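Local coordinates for putative methyltransferase protein (Bacteroides fragilis, PDB 5BP9) that probably transfers methyl groups from S-adenosylmethionine to an acceptor, and is captured here with the spent cofactor S-adenosyl-L-homocysteine bound, at residues A[90-95]-A[264-269]; A[96-101]-A[165-170]; A[103-108]-A[124-129]; A[161-166]-A[194-199]; A[244-249]-A[271-276]. One frame throughout, in Å; residues are numbered along the deposited sequence. Where two conformers were deposited one is given.

Interaction 1: residues A[90-95]-A[264-269]; sequences MPLLER and MIKEGK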
# COMPACT_ATOMS: atom_id res chain seq x y z
N MSE A 90 -5.50 12.99 6.94
CA MSE A 90 -4.47 12.03 6.58
C MSE A 90 -3.15 12.49 7.06
O MSE A 90 -2.94 13.69 7.24
CB MSE A 90 -4.32 11.91 5.10
CG MSE A 90 -5.46 11.11 4.55
SE MSE A 90 -5.11 11.42 2.70
CE MSE A 90 -6.89 10.64 2.38
N PRO A 91 -2.23 11.53 7.25
CA PRO A 91 -0.90 11.95 7.71
C PRO A 91 -0.07 12.72 6.69
O PRO A 91 -0.36 12.66 5.50
CB PRO A 91 -0.23 10.64 8.14
CG PRO A 91 -0.98 9.55 7.51
CD PRO A 91 -2.36 10.04 7.26
N LEU A 92 0.93 13.44 7.19
CA LEU A 92 1.78 14.32 6.38
C LEU A 92 2.24 13.70 5.06
O LEU A 92 2.11 14.31 4.01
CB LEU A 92 3.00 14.72 7.20
CG LEU A 92 4.03 15.59 6.49
CD1 LEU A 92 3.42 16.94 6.13
CD2 LEU A 92 5.26 15.76 7.38
N LEU A 93 2.78 12.50 5.12
CA LEU A 93 3.38 11.93 3.91
C LEU A 93 2.32 11.61 2.87
O LEU A 93 2.57 11.77 1.66
CB LEU A 93 4.22 10.70 4.23
CG LEU A 93 5.39 10.94 5.21
CD1 LEU A 93 6.12 9.63 5.45
CD2 LEU A 93 6.36 12.00 4.71
N GLU A 94 1.15 11.21 3.33
CA GLU A 94 0.04 10.90 2.44
C GLU A 94 -0.54 12.17 1.82
O GLU A 94 -0.79 12.21 0.61
CB GLU A 94 -1.03 10.07 3.15
CG GLU A 94 -0.51 8.71 3.59
CD GLU A 94 -1.52 7.92 4.38
OE1 GLU A 94 -2.72 8.21 4.28
OE2 GLU A 94 -1.10 6.99 5.12
N ARG A 95 -0.73 13.20 2.65
CA ARG A 95 -1.22 14.48 2.15
C ARG A 95 -0.28 15.04 1.09
O ARG A 95 -0.73 15.57 0.06
CB ARG A 95 -1.37 15.51 3.30
CG ARG A 95 -2.39 15.14 4.35
CD ARG A 95 -2.68 16.32 5.29
NE ARG A 95 -1.48 16.90 5.91
CZ ARG A 95 -0.99 16.62 7.12
NH1 ARG A 95 -1.56 15.71 7.92
NH2 ARG A 95 0.10 17.25 7.55
N MSE A 264 14.30 11.15 -2.56
CA MSE A 264 13.69 11.47 -1.28
C MSE A 264 12.88 12.73 -1.45
O MSE A 264 13.45 13.76 -1.86
CB MSE A 264 14.83 11.69 -0.29
CG MSE A 264 14.41 12.28 1.04
SE MSE A 264 13.17 11.00 1.84
CE MSE A 264 14.53 9.73 2.47
N ILE A 265 11.58 12.69 -1.16
CA ILE A 265 10.69 13.88 -1.27
C ILE A 265 10.45 14.53 0.09
O ILE A 265 10.53 15.76 0.23
CB ILE A 265 9.32 13.51 -1.91
CG1 ILE A 265 9.51 12.96 -3.33
CG2 ILE A 265 8.34 14.68 -1.91
CD1 ILE A 265 10.22 13.85 -4.33
N LYS A 266 10.13 13.71 1.10
CA LYS A 266 9.89 14.22 2.44
C LYS A 266 10.13 13.18 3.53
O LYS A 266 9.80 12.00 3.37
CB LYS A 266 8.45 14.71 2.55
CG LYS A 266 8.18 15.52 3.82
CD LYS A 266 6.83 16.20 3.78
CE LYS A 266 6.85 17.48 2.97
NZ LYS A 266 5.48 18.04 2.81
N GLU A 267 10.66 13.64 4.67
CA GLU A 267 10.78 12.81 5.87
C GLU A 267 9.71 13.16 6.89
O GLU A 267 9.36 14.32 7.07
CB GLU A 267 12.15 12.99 6.50
CG GLU A 267 13.26 12.61 5.56
CD GLU A 267 14.60 12.48 6.25
OE1 GLU A 267 15.37 13.46 6.24
OE2 GLU A 267 14.87 11.39 6.81
N GLY A 268 9.22 12.12 7.58
CA GLY A 268 8.35 12.27 8.73
C GLY A 268 9.23 12.24 9.96
O GLY A 268 10.47 12.26 9.86
N LYS A 269 8.59 12.17 11.12
CA LYS A 269 9.28 12.24 12.41
C LYS A 269 9.42 10.87 13.11
O LYS A 269 9.84 10.81 14.27
CB LYS A 269 8.55 13.24 13.32
CG LYS A 269 8.58 14.67 12.79
CD LYS A 269 7.91 15.65 13.75
CE LYS A 269 7.93 17.07 13.19
NZ LYS A 269 9.28 17.70 13.26

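Interaction 2: residues A[96-101]-A[165-170]; sequences TALAMA and LMLMNG. With SAH (S-adenosyl-L-homocysteine), chain D.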
# COMPACT_ATOMS: atom_id res chain seq x y z
N THR A 96 1.03 14.90 1.33
CA THR A 96 2.05 15.41 0.44
C THR A 96 1.95 14.70 -0.91
O THR A 96 1.97 15.32 -1.96
CB THR A 96 3.46 15.21 1.05
OG1 THR A 96 3.54 15.93 2.30
CG2 THR A 96 4.55 15.70 0.09
N ALA A 97 1.83 13.38 -0.86
CA ALA A 97 1.68 12.60 -2.08
C ALA A 97 0.43 12.93 -2.89
O ALA A 97 0.52 13.08 -4.10
CB ALA A 97 1.74 11.11 -1.75
N LEU A 98 -0.74 13.04 -2.25
CA LEU A 98 -1.96 13.37 -2.96
C LEU A 98 -1.90 14.70 -3.67
O LEU A 98 -2.33 14.81 -4.81
CB LEU A 98 -3.20 13.32 -2.04
CG LEU A 98 -3.52 11.99 -1.35
CD1 LEU A 98 -4.90 12.07 -0.74
CD2 LEU A 98 -3.40 10.78 -2.27
N ALA A 99 -1.31 15.70 -3.01
CA ALA A 99 -1.17 17.03 -3.61
C ALA A 99 -0.27 17.04 -4.85
O ALA A 99 -0.48 17.85 -5.78
CB ALA A 99 -0.66 18.00 -2.56
N MSE A 100 0.70 16.12 -4.88
CA MSE A 100 1.66 15.99 -5.98
C MSE A 100 1.16 15.14 -7.13
O MSE A 100 1.72 15.19 -8.21
CB MSE A 100 2.94 15.29 -5.49
CG MSE A 100 3.78 16.23 -4.67
SE MSE A 100 5.15 15.07 -3.87
CE MSE A 100 6.14 14.80 -5.52
N ALA A 101 0.10 14.35 -6.90
CA ALA A 101 -0.39 13.41 -7.86
C ALA A 101 -1.07 14.14 -9.00
O ALA A 101 -1.96 14.97 -8.78
CB ALA A 101 -1.37 12.45 -7.20
N LEU A 165 0.30 5.59 -6.98
CA LEU A 165 0.35 5.87 -5.54
C LEU A 165 0.40 4.57 -4.75
O LEU A 165 -0.48 3.73 -4.89
CB LEU A 165 -0.88 6.66 -5.08
CG LEU A 165 -1.07 8.05 -5.63
CD1 LEU A 165 -2.38 8.63 -5.10
CD2 LEU A 165 0.10 8.93 -5.24
N MSE A 166 1.45 4.43 -3.94
CA MSE A 166 1.58 3.29 -3.03
C MSE A 166 1.81 3.86 -1.66
O MSE A 166 2.95 4.16 -1.26
CB MSE A 166 2.70 2.45 -3.53
CG MSE A 166 2.28 1.87 -4.87
SE MSE A 166 3.70 0.78 -5.64
CE MSE A 166 3.28 -0.86 -4.61
N LEU A 167 0.70 4.03 -0.94
CA LEU A 167 0.69 4.76 0.34
C LEU A 167 0.25 3.88 1.51
O LEU A 167 -0.40 2.87 1.32
CB LEU A 167 -0.22 5.97 0.22
CG LEU A 167 0.18 6.98 -0.86
CD1 LEU A 167 -0.86 8.10 -0.91
CD2 LEU A 167 1.57 7.55 -0.66
N MSE A 168 0.63 4.33 2.71
CA MSE A 168 0.42 3.62 3.97
C MSE A 168 1.33 2.41 3.99
O MSE A 168 0.89 1.24 3.95
CB MSE A 168 -1.05 3.30 4.20
CG MSE A 168 -1.34 3.23 5.69
SE MSE A 168 -0.24 1.82 6.52
CE MSE A 168 -0.75 2.24 8.38
N ASN A 169 2.62 2.69 4.11
CA ASN A 169 3.65 1.71 3.87
C ASN A 169 3.44 1.05 2.52
O ASN A 169 3.18 -0.16 2.41
CB ASN A 169 3.78 0.65 4.97
CG ASN A 169 5.08 -0.10 4.84
OD1 ASN A 169 6.13 0.53 4.78
ND2 ASN A 169 5.02 -1.43 4.74
N GLY A 170 3.56 1.87 1.48
CA GLY A 170 3.36 1.45 0.12
C GLY A 170 4.26 0.36 -0.37
O GLY A 170 3.89 -0.39 -1.25
N SAH D . -4.09 2.31 0.98
CA SAH D . -5.10 1.97 2.06
CB SAH D . -4.98 0.54 2.61
CG SAH D . -3.59 0.12 3.09
SD SAH D . -3.61 -1.57 3.61
C SAH D . -4.98 2.94 3.20
O SAH D . -4.10 3.79 3.23
OXT SAH D . -5.76 2.92 4.16
C5' SAH D . -2.97 -2.41 2.19
C4' SAH D . -4.05 -2.73 1.16
O4' SAH D . -3.41 -3.32 0.01
C3' SAH D . -5.13 -3.72 1.59
O3' SAH D . -6.44 -3.16 1.33
C2' SAH D . -4.84 -4.97 0.77
O2' SAH D . -5.95 -5.80 0.50
C1' SAH D . -4.22 -4.40 -0.49
N9 SAH D . -3.36 -5.28 -1.28
C8 SAH D . -2.45 -6.15 -0.81
N7 SAH D . -1.77 -6.77 -1.73
C5 SAH D . -2.25 -6.24 -2.91
C6 SAH D . -1.95 -6.47 -4.26
N6 SAH D . -1.01 -7.34 -4.67
N1 SAH D . -2.64 -5.77 -5.21
C2 SAH D . -3.59 -4.90 -4.80
N3 SAH D . -3.95 -4.60 -3.54
C4 SAH D . -3.25 -5.31 -2.63

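Interaction 3: residues A[103-108]-A[124-129]; sequences GTILDV and KEVSAI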
# COMPACT_ATOMS: atom_id res chain seq x y z
N GLY A 103 -2.35 13.89 -13.45
CA GLY A 103 -2.71 13.06 -14.61
C GLY A 103 -3.60 11.89 -14.22
O GLY A 103 -4.39 11.95 -13.28
N THR A 104 -3.42 10.79 -14.94
CA THR A 104 -4.18 9.59 -14.66
C THR A 104 -3.46 8.84 -13.54
O THR A 104 -2.29 8.50 -13.67
CB THR A 104 -4.33 8.73 -15.90
OG1 THR A 104 -4.96 9.50 -16.94
CG2 THR A 104 -5.20 7.51 -15.59
N ILE A 105 -4.19 8.62 -12.46
CA ILE A 105 -3.60 8.12 -11.21
C ILE A 105 -4.09 6.71 -10.89
O ILE A 105 -5.29 6.44 -11.00
CB ILE A 105 -3.93 9.06 -10.03
CG1 ILE A 105 -3.42 10.47 -10.33
CG2 ILE A 105 -3.34 8.55 -8.71
CD1 ILE A 105 -4.22 11.54 -9.63
N LEU A 106 -3.15 5.84 -10.48
CA LEU A 106 -3.48 4.53 -9.93
C LEU A 106 -3.29 4.54 -8.41
O LEU A 106 -2.17 4.79 -7.93
CB LEU A 106 -2.58 3.43 -10.54
CG LEU A 106 -2.84 2.01 -10.02
CD1 LEU A 106 -4.26 1.56 -10.34
CD2 LEU A 106 -1.81 1.05 -10.60
N ASP A 107 -4.36 4.26 -7.69
CA ASP A 107 -4.33 4.10 -6.23
C ASP A 107 -4.23 2.59 -5.91
O ASP A 107 -5.22 1.86 -5.99
CB ASP A 107 -5.60 4.74 -5.64
CG ASP A 107 -5.65 4.72 -4.15
OD1 ASP A 107 -4.70 4.26 -3.50
OD2 ASP A 107 -6.70 5.17 -3.63
N VAL A 108 -3.00 2.16 -5.59
CA VAL A 108 -2.70 0.73 -5.38
C VAL A 108 -3.03 0.34 -3.94
O VAL A 108 -2.55 0.97 -2.98
CB VAL A 108 -1.22 0.42 -5.64
CG1 VAL A 108 -0.93 -1.05 -5.43
CG2 VAL A 108 -0.78 0.87 -7.02
N LYS A 124 -9.46 15.04 -9.90
CA LYS A 124 -8.42 14.24 -10.53
C LYS A 124 -8.98 12.90 -11.03
O LYS A 124 -9.99 12.40 -10.51
CB LYS A 124 -7.24 14.03 -9.57
CG LYS A 124 -6.47 15.32 -9.25
CD LYS A 124 -5.34 15.12 -8.26
CE LYS A 124 -4.69 16.44 -7.88
NZ LYS A 124 -3.62 16.30 -6.84
N GLU A 125 -8.29 12.35 -12.03
CA GLU A 125 -8.65 11.07 -12.64
C GLU A 125 -7.92 9.94 -11.91
O GLU A 125 -6.69 9.88 -11.94
CB GLU A 125 -8.27 11.09 -14.11
CG GLU A 125 -8.73 9.88 -14.91
CD GLU A 125 -7.99 9.76 -16.23
OE1 GLU A 125 -8.36 8.87 -17.01
OE2 GLU A 125 -7.04 10.53 -16.46
N VAL A 126 -8.68 9.05 -11.29
CA VAL A 126 -8.11 7.97 -10.48
C VAL A 126 -8.79 6.63 -10.73
O VAL A 126 -10.03 6.55 -10.90
CB VAL A 126 -8.09 8.32 -8.96
CG1 VAL A 126 -9.48 8.62 -8.43
CG2 VAL A 126 -7.44 7.22 -8.12
N SER A 127 -7.96 5.58 -10.81
CA SER A 127 -8.38 4.19 -10.83
C SER A 127 -7.86 3.58 -9.54
O SER A 127 -6.70 3.79 -9.18
CB SER A 127 -7.76 3.48 -12.05
OG SER A 127 -8.35 3.95 -13.26
N ALA A 128 -8.71 2.86 -8.82
CA ALA A 128 -8.31 2.24 -7.55
C ALA A 128 -8.38 0.71 -7.70
O ALA A 128 -9.32 0.18 -8.29
CB ALA A 128 -9.23 2.74 -6.44
N ILE A 129 -7.39 0.01 -7.13
CA ILE A 129 -7.38 -1.45 -7.17
C ILE A 129 -7.12 -2.01 -5.77
O ILE A 129 -6.44 -1.38 -4.94
CB ILE A 129 -6.36 -2.02 -8.18
CG1 ILE A 129 -4.90 -1.72 -7.79
CG2 ILE A 129 -6.69 -1.58 -9.61
CD1 ILE A 129 -3.92 -2.54 -8.59
O HOH W 1 -5.93 14.06 -12.61

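Interaction 4: residues A[161-166]-A[194-199]; sequences FDTILM and DGCILM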
# COMPACT_ATOMS: atom_id res chain seq x y z
N PHE A 161 -0.47 4.96 -16.52
CA PHE A 161 -0.68 5.99 -15.53
C PHE A 161 0.44 7.00 -15.53
O PHE A 161 1.59 6.67 -15.74
CB PHE A 161 -0.80 5.34 -14.14
CG PHE A 161 -1.95 4.36 -14.06
CD1 PHE A 161 -3.22 4.81 -13.86
CD2 PHE A 161 -1.74 3.00 -14.29
CE1 PHE A 161 -4.30 3.96 -13.85
CE2 PHE A 161 -2.82 2.12 -14.26
CZ PHE A 161 -4.10 2.61 -14.04
N ASP A 162 0.06 8.25 -15.24
CA ASP A 162 1.02 9.31 -14.96
C ASP A 162 1.56 9.28 -13.54
O ASP A 162 2.71 9.64 -13.31
CB ASP A 162 0.40 10.67 -15.25
CG ASP A 162 -0.06 10.79 -16.70
OD1 ASP A 162 0.83 10.81 -17.59
OD2 ASP A 162 -1.30 10.83 -16.92
N THR A 163 0.72 8.86 -12.59
CA THR A 163 1.14 8.75 -11.18
C THR A 163 0.61 7.43 -10.62
O THR A 163 -0.57 7.10 -10.81
CB THR A 163 0.60 9.90 -10.31
OG1 THR A 163 0.86 11.16 -10.93
CG2 THR A 163 1.27 9.92 -8.94
N ILE A 164 1.50 6.68 -9.98
CA ILE A 164 1.13 5.46 -9.26
C ILE A 164 1.37 5.71 -7.77
O ILE A 164 2.49 6.03 -7.37
CB ILE A 164 1.92 4.25 -9.77
CG1 ILE A 164 1.61 4.04 -11.29
CG2 ILE A 164 1.58 3.01 -8.93
CD1 ILE A 164 2.35 2.88 -11.93
N LEU A 165 0.30 5.59 -6.98
CA LEU A 165 0.35 5.87 -5.54
C LEU A 165 0.40 4.57 -4.75
O LEU A 165 -0.48 3.73 -4.89
CB LEU A 165 -0.88 6.66 -5.08
CG LEU A 165 -1.07 8.05 -5.63
CD1 LEU A 165 -2.38 8.63 -5.10
CD2 LEU A 165 0.10 8.93 -5.24
N MSE A 166 1.45 4.43 -3.94
CA MSE A 166 1.58 3.29 -3.03
C MSE A 166 1.81 3.86 -1.66
O MSE A 166 2.95 4.16 -1.26
CB MSE A 166 2.70 2.45 -3.53
CG MSE A 166 2.28 1.87 -4.87
SE MSE A 166 3.70 0.78 -5.64
CE MSE A 166 3.28 -0.86 -4.61
N ASP A 194 7.45 10.00 -18.56
CA ASP A 194 7.56 11.00 -17.48
C ASP A 194 6.65 10.75 -16.28
O ASP A 194 6.49 11.65 -15.43
CB ASP A 194 7.36 12.42 -18.01
CG ASP A 194 8.31 12.75 -19.14
OD1 ASP A 194 9.51 12.35 -19.09
OD2 ASP A 194 7.84 13.39 -20.09
N GLY A 195 6.09 9.54 -16.18
CA GLY A 195 5.29 9.16 -15.03
C GLY A 195 6.13 8.95 -13.80
O GLY A 195 7.35 8.85 -13.88
N CYS A 196 5.47 8.85 -12.65
CA CYS A 196 6.20 8.56 -11.41
C CYS A 196 5.39 7.71 -10.46
O CYS A 196 4.16 7.61 -10.58
CB CYS A 196 6.68 9.84 -10.74
SG CYS A 196 5.44 10.73 -9.81
N ILE A 197 6.11 7.08 -9.54
CA ILE A 197 5.53 6.34 -8.43
C ILE A 197 5.84 7.16 -7.18
O ILE A 197 6.99 7.56 -6.98
CB ILE A 197 6.20 4.98 -8.27
CG1 ILE A 197 6.11 4.16 -9.56
CG2 ILE A 197 5.59 4.20 -7.11
CD1 ILE A 197 7.29 3.24 -9.75
N LEU A 198 4.82 7.37 -6.35
CA LEU A 198 4.98 8.00 -5.04
C LEU A 198 4.71 6.92 -4.00
O LEU A 198 3.62 6.35 -3.94
CB LEU A 198 4.02 9.18 -4.90
CG LEU A 198 4.24 10.29 -5.93
CD1 LEU A 198 3.12 11.34 -5.80
CD2 LEU A 198 5.60 10.94 -5.79
N MSE A 199 5.72 6.64 -3.18
CA MSE A 199 5.69 5.52 -2.23
C MSE A 199 6.23 5.96 -0.90
O MSE A 199 7.29 6.55 -0.84
CB MSE A 199 6.59 4.38 -2.76
CG MSE A 199 6.69 3.16 -1.81
SE MSE A 199 8.08 1.89 -2.42
CE MSE A 199 6.75 1.16 -3.61

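Interaction 5: residues A[244-249]-A[271-276]; sequences LYIDFQ and YDYLAR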
# COMPACT_ATOMS: atom_id res chain seq x y z
N LEU A 244 6.57 -5.79 3.31
CA LEU A 244 7.90 -5.19 3.27
C LEU A 244 7.89 -3.75 3.75
O LEU A 244 7.14 -2.90 3.24
CB LEU A 244 8.43 -5.21 1.84
CG LEU A 244 9.82 -4.58 1.60
CD1 LEU A 244 10.93 -5.38 2.27
CD2 LEU A 244 10.06 -4.47 0.10
N TYR A 245 8.75 -3.47 4.73
CA TYR A 245 9.18 -2.10 5.06
C TYR A 245 10.58 -1.95 4.51
O TYR A 245 11.35 -2.89 4.55
CB TYR A 245 9.18 -1.87 6.58
CG TYR A 245 7.82 -1.97 7.21
CD1 TYR A 245 7.25 -3.21 7.46
CD2 TYR A 245 7.11 -0.84 7.54
CE1 TYR A 245 5.99 -3.32 8.01
CE2 TYR A 245 5.84 -0.94 8.11
CZ TYR A 245 5.28 -2.18 8.34
OH TYR A 245 4.01 -2.30 8.89
N ILE A 246 10.91 -0.79 3.96
CA ILE A 246 12.20 -0.63 3.31
C ILE A 246 12.73 0.77 3.59
O ILE A 246 12.02 1.78 3.44
CB ILE A 246 12.10 -0.96 1.80
CG1 ILE A 246 13.48 -1.01 1.15
CG2 ILE A 246 11.18 0.03 1.07
CD1 ILE A 246 13.47 -1.59 -0.25
N ASP A 247 13.98 0.82 4.04
CA ASP A 247 14.66 2.12 4.23
C ASP A 247 15.03 2.74 2.89
O ASP A 247 15.15 2.02 1.88
CB ASP A 247 15.90 1.93 5.13
CG ASP A 247 17.01 1.20 4.44
OD1 ASP A 247 17.03 -0.03 4.49
OD2 ASP A 247 17.83 1.85 3.76
N PHE A 248 15.21 4.07 2.88
CA PHE A 248 15.42 4.76 1.61
C PHE A 248 16.67 4.29 0.85
O PHE A 248 16.64 4.16 -0.39
CB PHE A 248 15.48 6.30 1.77
CG PHE A 248 15.70 7.01 0.46
CD1 PHE A 248 14.65 7.19 -0.43
CD2 PHE A 248 16.97 7.40 0.06
CE1 PHE A 248 14.85 7.80 -1.65
CE2 PHE A 248 17.18 7.99 -1.16
CZ PHE A 248 16.12 8.19 -2.02
N GLN A 249 17.77 4.03 1.55
CA GLN A 249 18.99 3.62 0.85
C GLN A 249 18.81 2.26 0.19
O GLN A 249 19.28 2.03 -0.95
CB GLN A 249 20.24 3.61 1.73
CG GLN A 249 20.67 5.00 2.18
CD GLN A 249 19.72 5.58 3.21
OE1 GLN A 249 19.36 4.91 4.17
NE2 GLN A 249 19.28 6.81 2.99
N TYR A 271 10.95 7.83 11.51
CA TYR A 271 11.77 6.99 10.59
C TYR A 271 11.09 6.68 9.25
O TYR A 271 11.49 5.78 8.53
CB TYR A 271 12.25 5.69 11.27
CG TYR A 271 13.09 5.92 12.51
CD1 TYR A 271 14.43 6.29 12.40
CD2 TYR A 271 12.54 5.80 13.76
CE1 TYR A 271 15.20 6.52 13.53
CE2 TYR A 271 13.30 6.04 14.91
CZ TYR A 271 14.63 6.39 14.79
OH TYR A 271 15.40 6.62 15.91
N ASP A 272 10.07 7.47 8.94
CA ASP A 272 9.26 7.32 7.75
C ASP A 272 9.61 8.36 6.70
O ASP A 272 10.14 9.43 6.99
CB ASP A 272 7.75 7.33 8.05
CG ASP A 272 7.31 8.46 8.97
OD1 ASP A 272 8.14 9.17 9.56
OD2 ASP A 272 6.09 8.62 9.08
N TYR A 273 9.30 8.03 5.44
CA TYR A 273 9.62 8.91 4.34
C TYR A 273 8.72 8.66 3.14
O TYR A 273 8.11 7.58 3.02
CB TYR A 273 11.08 8.76 3.92
CG TYR A 273 11.36 7.42 3.30
CD1 TYR A 273 11.68 6.34 4.08
CD2 TYR A 273 11.26 7.24 1.92
CE1 TYR A 273 11.87 5.08 3.56
CE2 TYR A 273 11.47 5.98 1.35
CZ TYR A 273 11.78 4.91 2.17
OH TYR A 273 11.95 3.69 1.59
N LEU A 274 8.67 9.68 2.28
CA LEU A 274 8.00 9.61 0.98
C LEU A 274 9.07 9.71 -0.07
O LEU A 274 9.89 10.64 -0.03
CB LEU A 274 6.98 10.72 0.82
CG LEU A 274 6.23 10.79 -0.53
CD1 LEU A 274 5.27 9.61 -0.70
CD2 LEU A 274 5.52 12.12 -0.69
N ALA A 275 9.06 8.74 -1.01
CA ALA A 275 9.98 8.73 -2.13
C ALA A 275 9.24 8.80 -3.45
O ALA A 275 8.07 8.41 -3.56
CB ALA A 275 10.84 7.47 -2.10
N ARG A 276 9.95 9.29 -4.46
CA ARG A 276 9.48 9.32 -5.85
C ARG A 276 10.40 8.44 -6.68
O ARG A 276 11.62 8.62 -6.64
CB ARG A 276 9.50 10.75 -6.41
CG ARG A 276 9.00 10.84 -7.85
CD ARG A 276 8.63 12.27 -8.24
NE ARG A 276 9.76 13.18 -8.11
CZ ARG A 276 9.66 14.50 -8.00
NH1 ARG A 276 10.78 15.24 -7.88
NH2 ARG A 276 8.48 15.10 -8.01

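Interaction 1: residues A[90-95]-A[264-269]
Leu93 and Gly268 mark the nearest backbone approach, their CA atoms 6.9 Å apart, where the first turn of helix 92-100 passes the end of strand 260-267; no hydrogen bond joins the two segments. Leu93 reaches the strand with one methyl. Leu93 CD2 lies 3.7 Å from Lys266 O and 4.0 Å from Lys266 CB, and it also rests near the peptide leading into Gly268. Leu92 meets the aliphatic part of Lys266 at about a right angle, its CG 3.9 Å from Lys266 CD. The lysine leaves its backbone with CG opposite the N (chi1 -168°) and then bends at chi3 (-81°), a shape that carries NZ past Leu92 CD1 to a hydrogen bond with Thr96 OG1 one turn further along the helix. Within 90-95, Arg95 NH1 donates to Met90 O at an unusually short 2.5 Å across the helix start, where Pro91 is the N-cap residue. The two segments bury 203 Å² together, much of it from Lys266, Leu93 and Leu92. Cohesion across this surface contact is therefore mainly van der Waals, with the lysine methylenes supplying the greasy surface and its ammonium group paired beyond the segment.

Interaction 2: residues A[96-101]-A[165-170]
Ala97 and Leu98 of helix 92-100 pack on Leu165, near the end of strand 161-166, and Leu167 just beyond it; the strand is a central parallel one in the Rossmann-like sheet of an S-adenosylmethionine-dependent methyltransferase. The contact is wholly apolar and mostly buried. Three leucines share one conformation, CG opposite the carbonyl carbon (chi1 -60° for Leu98) with the second torsion near 180°, and each presents its branched end to the other segment. Leu98 uses a single methyl: CD2 sits 3.7 Å from Leu165 CD1 and 3.9 Å from Leu167 CD1, bridging the two strand-side leucines. It meets Leu165 nearly at a right angle and Leu167 on a slant. Leu167 spreads its fork against the small side chain of Ala97, whose CB lies 3.7 Å from Leu167 CD2 and 4.1 Å from Leu167 CD1. Ala101, where the backbone leaves helical geometry, adds a more distant methyl, CB being 4.3 Å from Leu165 CD2. The leucine cluster also touches helix 114-121, through Leu98, Leu165 and Leu167. Beyond Leu167 the chain turns to the cofactor product, which Arg85, Asp130, Gly109 and Leu152 hold by hydrogen bonds. In the conformer given, Met168 CB lies 3.2 Å from the O atom of S-adenosyl-L-homocysteine.

Interaction 3: residues A[103-108]-A[124-129]
Ile105 and Asp107 alternate with Glu125, Ser127 and Ile129 in a regular parallel pairing of strands 104-108 and 125-129, the axes 4.6 Å apart and inclined at 23°. The middle is tight: Ser127 N donates to Ile105 O at 2.8 Å, nearly straight (170°), and Asp107 N to Ser127 O at 2.8 Å (171°). On one face Leu106 CD1 packs 4.0 Å from Ile129 CG2, while on the other Asp107 CB lies 4.0 Å from Val126 CG2. The end at Gly103 is looser. There a water takes the place of a direct bond, donating to Gly103 O and accepting from Glu125 N. The extended Glu125 side chain reaches across to Thr104, but their OG1–OE2 separation is improbably short and the glutamate was modelled in two conformers, so that bond's geometry is doubtful. At the opposite end Ile129 approaches the bound S-adenosyl-L-homocysteine. With helix 114-121 between the strands, this is the beta-alpha-beta unit that opens a Rossmann-like methyltransferase fold.

Interaction 4: residues A[161-166]-A[194-199]
Met166 and Met199, both selenomethionines, lie alongside each other in the apolar cluster at one end of the contact, pointing the same way; in the conformer given, Met166 SE is 3.7 Å from Met199 CE. Both chains bend at chi3 (83° in Met166), which brings their ends together. Ile197 continues this face: its CG2 is 4.2 Å from Met166 SE, and Phe183 and Met187 of helix 180-190 cover the group. Through the sheet, Leu198 CD1 touches both Leu165 CD2 and Thr163 CG2, 3.9 Å from each. Outward from these side chains runs the backbone pairing of parallel strands. Met166 N donates to Leu198 O at 2.9 Å and 176°, whereas Cys196 N meets Asp162 O off the carbonyl plane by 31°, where the chain turns a corner. At this polar edge Asp162 OD2 bridges to Arg192 and accepts from Thr104 N. Both faces are thus mainly apolar, with selenium and carbon contacts beside Met166 and carbon contacts beside Leu198, while Thr163 OG1, on the leucine face, is bonded to Thr102 O.

Interaction 5: residues A[244-249]-A[271-276]
The start of helix 248-257 is seated on strand 272-279 through Tyr273, whose hydroxyl donates to Ile246 O at 2.7 Å. The oxygen approaches from above the carbonyl plane, 45° out of it, so the bond does not follow a lone pair. Tyr273 CG occupies the position between its backbone N and carbonyl carbon (chi1 69°), which directs the ring toward the incoming loop. Phe248 covers one face of that ring: its CB stands 4.0 Å from the Tyr273 ring centroid, over the centre of the face, a CH-pi contact. The phenyl group beyond it turns its edge to the tyrosine face in an offset edge-to-face pair, planes at 89° and centroids 5.8 Å apart. This contact belongs to the antiparallel end of the mixed seven-stranded sheet, where strand 272-279 lies between 195-202 and 260-267, and Phe248 also touches Ala262 and Met264 of the latter. Asp247 is the N-cap residue of the helix, and its OD1 takes hydrogen bonds from outside the segments, with Tyr223 and Thr250. Further along the strand, Ala275 offers its methyl to the rim of the phenyl ring, CB 4.0 Å from Phe248 CE1. Beside the hydroxyl, Ile246 CG2 approaches Tyr273 OH at 3.8 Å.

In the fold
Of the elements involved, helix 92-100 comes first from the N terminus and opens two contacts: interaction 1 closes the long loop to strand 260-267, and interaction 2, lying wholly within that span, closes the shorter loop to strand 161-166. Interaction 3 sits inside interaction 2 and closes the beta-alpha-beta unit 104-108, 114-121, 125-130. Interaction 4 begins on the strand where interaction 2 ends, sharing Leu165 and Met166, and adds strand 195-202. Interaction 5 follows in series after it, yet crosses interaction 1, since residues 264-269 fall between its segments. Through interactions 1 and 2, helix 92-100 spans the parallel strands and the antiparallel end, and interactions 4 and 5 touch where Met199 meets Ala275.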